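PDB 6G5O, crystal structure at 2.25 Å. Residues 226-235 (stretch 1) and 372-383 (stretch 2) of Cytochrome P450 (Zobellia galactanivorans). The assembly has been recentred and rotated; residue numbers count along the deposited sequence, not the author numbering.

Stretch 1 (226-235) INAVTNSIAY
Stretch 2 (372-383) KVGFHNIQIKFN

Residues 226-235 form one segment of a longer helix, with phi/psi near -63/-44 and i to i-4 bonds such as Asn231 N to Asn227 O (2.8 Å). Stretch 2 is largely extended, apart from Val373 and the corner at His376. Its first arm, 372-375, crosses the helix at 78° with axes 8.1 Å apart; its second, 377-383, runs at 53° and 10.4 Å. Between the stretches 449 Å² is buried, both sides summed.

Val373 (phi/psi -103/-14, chi1 p) offers its carbonyl for a hydrogen bond and a methyl for van der Waals contact. Val373 O accepts the one hydrogen bond between the stretches, from Asn231 ND2 (3.0 Å, N-H...O angle 160°, close to linear), while Val373 CG2 lies 4.0 Å from Asn227 ND2 (Asn227 chi1 m, chi2 -29°). Asn231 (chi1 m, chi2 -12°) starts sideways, but its amide end reaches the strand.

Gly374, at phi/psi 160/-141, sets the closest backbone register: Gly374 CA is 5.8 Å from Asn227 CA. Asn231 OD1 sits 3.4 Å from Gly374 CA, and an ideal CB on Gly374 would clash with Asn227 OD1 at 3.0 Å, so the absent side chain permits this approach.

Phe375 (-131/141; chi1 m, chi2 -89°) leaves the backbone sideways, but its ring end comes nearer the helix: Phe375 CE2 meets Ala234 CB at 4.0 Å, and Phe375 CD2 meets Asn231 OD1 at 3.7 Å and Thr230 CG2 at 4.1 Å.

Beyond the corner, Ile378 (-162/124; t, t) points toward the helix, placing Ile378 CG2 3.7 Å from Thr230 CG2. Thr230 (chi1 m) presents this methyl while Thr230 OG1 donates to Ile226 O (2.8 Å).

Ile380 (-138/140; m, t), in keeping with strand alternation, also points toward the helix; Ile380 CA is 8.1 Å from Ala234 CA, and Ile380 CD1 packs 3.9 Å from Ile233 CG2 (Ile233 m, t). Phe382 (-110/118; chi1 m, chi2 45°) extends this apolar contact, Phe382 CZ lying 4.0 Å from Ile233 CG2.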

# COMPACT_ATOMS: atom_id res chain seq x y z
N ILE A 226 -6.03 -1.32 3.90
CA ILE A 226 -7.22 -0.90 4.63
C ILE A 226 -7.88 0.33 3.95
O ILE A 226 -9.10 0.39 3.79
CB ILE A 226 -6.93 -0.62 6.12
CG1 ILE A 226 -6.65 -1.92 6.86
CG2 ILE A 226 -8.16 -0.01 6.80
CD1 ILE A 226 -6.07 -1.73 8.25
N ASN A 227 -7.05 1.28 3.53
CA ASN A 227 -7.51 2.47 2.80
C ASN A 227 -8.05 2.18 1.38
O ASN A 227 -9.10 2.71 1.00
CB ASN A 227 -6.42 3.52 2.76
CG ASN A 227 -6.27 4.24 4.10
OD1 ASN A 227 -7.26 4.37 4.86
ND2 ASN A 227 -5.04 4.68 4.40
N ALA A 228 -7.38 1.31 0.62
CA ALA A 228 -7.89 0.90 -0.69
C ALA A 228 -9.26 0.25 -0.58
O ALA A 228 -10.15 0.49 -1.40
CB ALA A 228 -6.92 -0.07 -1.38
N VAL A 229 -9.42 -0.64 0.39
CA VAL A 229 -10.68 -1.36 0.54
C VAL A 229 -11.81 -0.39 0.91
O VAL A 229 -12.90 -0.43 0.33
CB VAL A 229 -10.56 -2.51 1.57
CG1 VAL A 229 -11.91 -3.05 1.99
CG2 VAL A 229 -9.73 -3.63 0.98
N THR A 230 -11.51 0.48 1.86
CA THR A 230 -12.49 1.42 2.40
C THR A 230 -12.87 2.46 1.34
O THR A 230 -14.07 2.69 1.10
CB THR A 230 -11.96 2.10 3.66
OG1 THR A 230 -11.67 1.09 4.64
CG2 THR A 230 -12.99 3.07 4.24
N ASN A 231 -11.86 3.02 0.66
CA ASN A 231 -12.10 3.99 -0.40
C ASN A 231 -12.90 3.42 -1.57
O ASN A 231 -13.72 4.15 -2.17
CB ASN A 231 -10.79 4.63 -0.87
CG ASN A 231 -10.17 5.54 0.20
OD1 ASN A 231 -10.81 5.86 1.18
ND2 ASN A 231 -8.89 5.93 0.02
N SER A 232 -12.71 2.14 -1.87
CA SER A 232 -13.44 1.49 -2.94
C SER A 232 -14.93 1.37 -2.65
O SER A 232 -15.78 1.50 -3.55
CB SER A 232 -12.86 0.12 -3.22
OG SER A 232 -11.51 0.27 -3.64
N ILE A 233 -15.26 1.07 -1.40
CA ILE A 233 -16.65 0.87 -1.03
C ILE A 233 -17.35 2.24 -1.01
O ILE A 233 -18.46 2.39 -1.56
CB ILE A 233 -16.76 0.16 0.33
CG1 ILE A 233 -16.26 -1.29 0.18
CG2 ILE A 233 -18.19 0.15 0.83
CD1 ILE A 233 -15.81 -1.86 1.51
N ALA A 234 -16.70 3.23 -0.43
CA ALA A 234 -17.19 4.60 -0.50
C ALA A 234 -17.54 4.99 -1.94
O ALA A 234 -18.68 5.46 -2.22
CB ALA A 234 -16.17 5.56 0.04
N TYR A 235 -16.57 4.83 -2.84
CA TYR A 235 -16.78 5.18 -4.24
C TYR A 235 -17.99 4.47 -4.85
O TYR A 235 -18.74 5.08 -5.60
CB TYR A 235 -15.54 4.88 -5.08
CG TYR A 235 -15.81 4.89 -6.57
CD1 TYR A 235 -15.83 6.08 -7.29
CD2 TYR A 235 -16.04 3.71 -7.23
CE1 TYR A 235 -16.07 6.08 -8.65
CE2 TYR A 235 -16.28 3.70 -8.58
CZ TYR A 235 -16.31 4.89 -9.28
OH TYR A 235 -16.55 4.82 -10.61
N LYS A 372 -6.40 14.23 1.77
CA LYS A 372 -7.29 13.17 2.14
C LYS A 372 -6.78 11.84 1.58
O LYS A 372 -6.67 11.67 0.35
CB LYS A 372 -8.67 13.44 1.61
CG LYS A 372 -9.69 12.38 1.95
CD LYS A 372 -11.08 12.86 1.52
CE LYS A 372 -12.19 11.83 1.71
NZ LYS A 372 -13.50 12.25 1.14
N VAL A 373 -6.46 10.90 2.49
CA VAL A 373 -6.01 9.55 2.11
C VAL A 373 -7.11 8.53 2.28
O VAL A 373 -7.01 7.44 1.73
CB VAL A 373 -4.74 9.10 2.89
CG1 VAL A 373 -5.06 8.80 4.36
CG2 VAL A 373 -4.09 7.86 2.22
N GLY A 374 -8.18 8.89 2.99
CA GLY A 374 -9.27 7.99 3.29
C GLY A 374 -10.11 8.48 4.48
O GLY A 374 -10.34 9.68 4.64
N PHE A 375 -10.53 7.53 5.31
CA PHE A 375 -11.41 7.79 6.46
C PHE A 375 -10.88 7.15 7.74
O PHE A 375 -10.36 6.03 7.72
CB PHE A 375 -12.77 7.20 6.18
CG PHE A 375 -13.39 7.73 4.94
CD1 PHE A 375 -14.19 8.86 4.98
CD2 PHE A 375 -13.17 7.12 3.72
CE1 PHE A 375 -14.78 9.35 3.83
CE2 PHE A 375 -13.78 7.58 2.57
CZ PHE A 375 -14.57 8.71 2.61
N HIS A 376 -11.02 7.86 8.87
CA HIS A 376 -10.76 7.29 10.19
C HIS A 376 -11.91 6.36 10.52
O HIS A 376 -11.73 5.31 11.13
CB HIS A 376 -10.59 8.39 11.24
CG HIS A 376 -9.25 9.07 11.20
ND1 HIS A 376 -8.06 8.38 11.25
CD2 HIS A 376 -8.92 10.38 11.14
CE1 HIS A 376 -7.05 9.24 11.21
NE2 HIS A 376 -7.54 10.46 11.14
N ASN A 377 -13.11 6.74 10.10
CA ASN A 377 -14.27 5.88 10.23
C ASN A 377 -15.32 6.28 9.20
O ASN A 377 -15.31 7.39 8.72
CB ASN A 377 -14.85 5.94 11.68
CG ASN A 377 -15.15 7.37 12.14
OD1 ASN A 377 -14.25 8.11 12.60
ND2 ASN A 377 -16.41 7.78 11.96
N ILE A 378 -16.19 5.35 8.82
CA ILE A 378 -17.25 5.66 7.88
C ILE A 378 -18.26 4.57 8.04
O ILE A 378 -17.91 3.40 7.90
CB ILE A 378 -16.78 5.78 6.39
CG1 ILE A 378 -17.97 5.93 5.43
CG2 ILE A 378 -15.91 4.60 5.95
CD1 ILE A 378 -17.67 6.73 4.18
N GLN A 379 -19.50 4.97 8.32
CA GLN A 379 -20.58 4.01 8.56
C GLN A 379 -21.30 3.84 7.27
O GLN A 379 -21.69 4.83 6.67
CB GLN A 379 -21.60 4.54 9.61
CG GLN A 379 -21.22 4.29 11.07
CD GLN A 379 -21.46 2.86 11.53
OE1 GLN A 379 -22.31 2.14 10.98
NE2 GLN A 379 -20.74 2.47 12.56
N ILE A 380 -21.50 2.60 6.84
CA ILE A 380 -22.14 2.37 5.57
C ILE A 380 -23.14 1.25 5.69
O ILE A 380 -22.87 0.23 6.33
CB ILE A 380 -21.12 2.06 4.43
CG1 ILE A 380 -20.06 3.18 4.36
CG2 ILE A 380 -21.82 1.95 3.09
CD1 ILE A 380 -19.14 3.11 3.16
N LYS A 381 -24.27 1.45 5.03
CA LYS A 381 -25.35 0.49 5.01
C LYS A 381 -25.22 -0.29 3.72
O LYS A 381 -25.06 0.30 2.67
CB LYS A 381 -26.68 1.26 4.99
CG LYS A 381 -27.92 0.39 4.89
CD LYS A 381 -28.66 0.27 6.21
CE LYS A 381 -30.18 0.15 6.01
NZ LYS A 381 -30.61 -1.17 5.47
N PHE A 382 -25.31 -1.62 3.78
CA PHE A 382 -25.23 -2.46 2.60
C PHE A 382 -26.62 -3.02 2.38
O PHE A 382 -27.10 -3.73 3.26
CB PHE A 382 -24.29 -3.65 2.84
CG PHE A 382 -22.81 -3.30 2.87
CD1 PHE A 382 -22.32 -2.21 3.56
CD2 PHE A 382 -21.90 -4.13 2.23
CE1 PHE A 382 -20.96 -1.93 3.58
CE2 PHE A 382 -20.52 -3.86 2.27
CZ PHE A 382 -20.06 -2.75 2.94
N ASN A 383 -27.29 -2.72 1.26
CA ASN A 383 -28.64 -3.28 0.98
C ASN A 383 -28.50 -4.47 0.02
O ASN A 383 -27.78 -4.39 -0.97
CB ASN A 383 -29.57 -2.22 0.37
CG ASN A 383 -29.45 -0.84 1.04
OD1 ASN A 383 -29.65 -0.69 2.24
ND2 ASN A 383 -29.11 0.19 0.24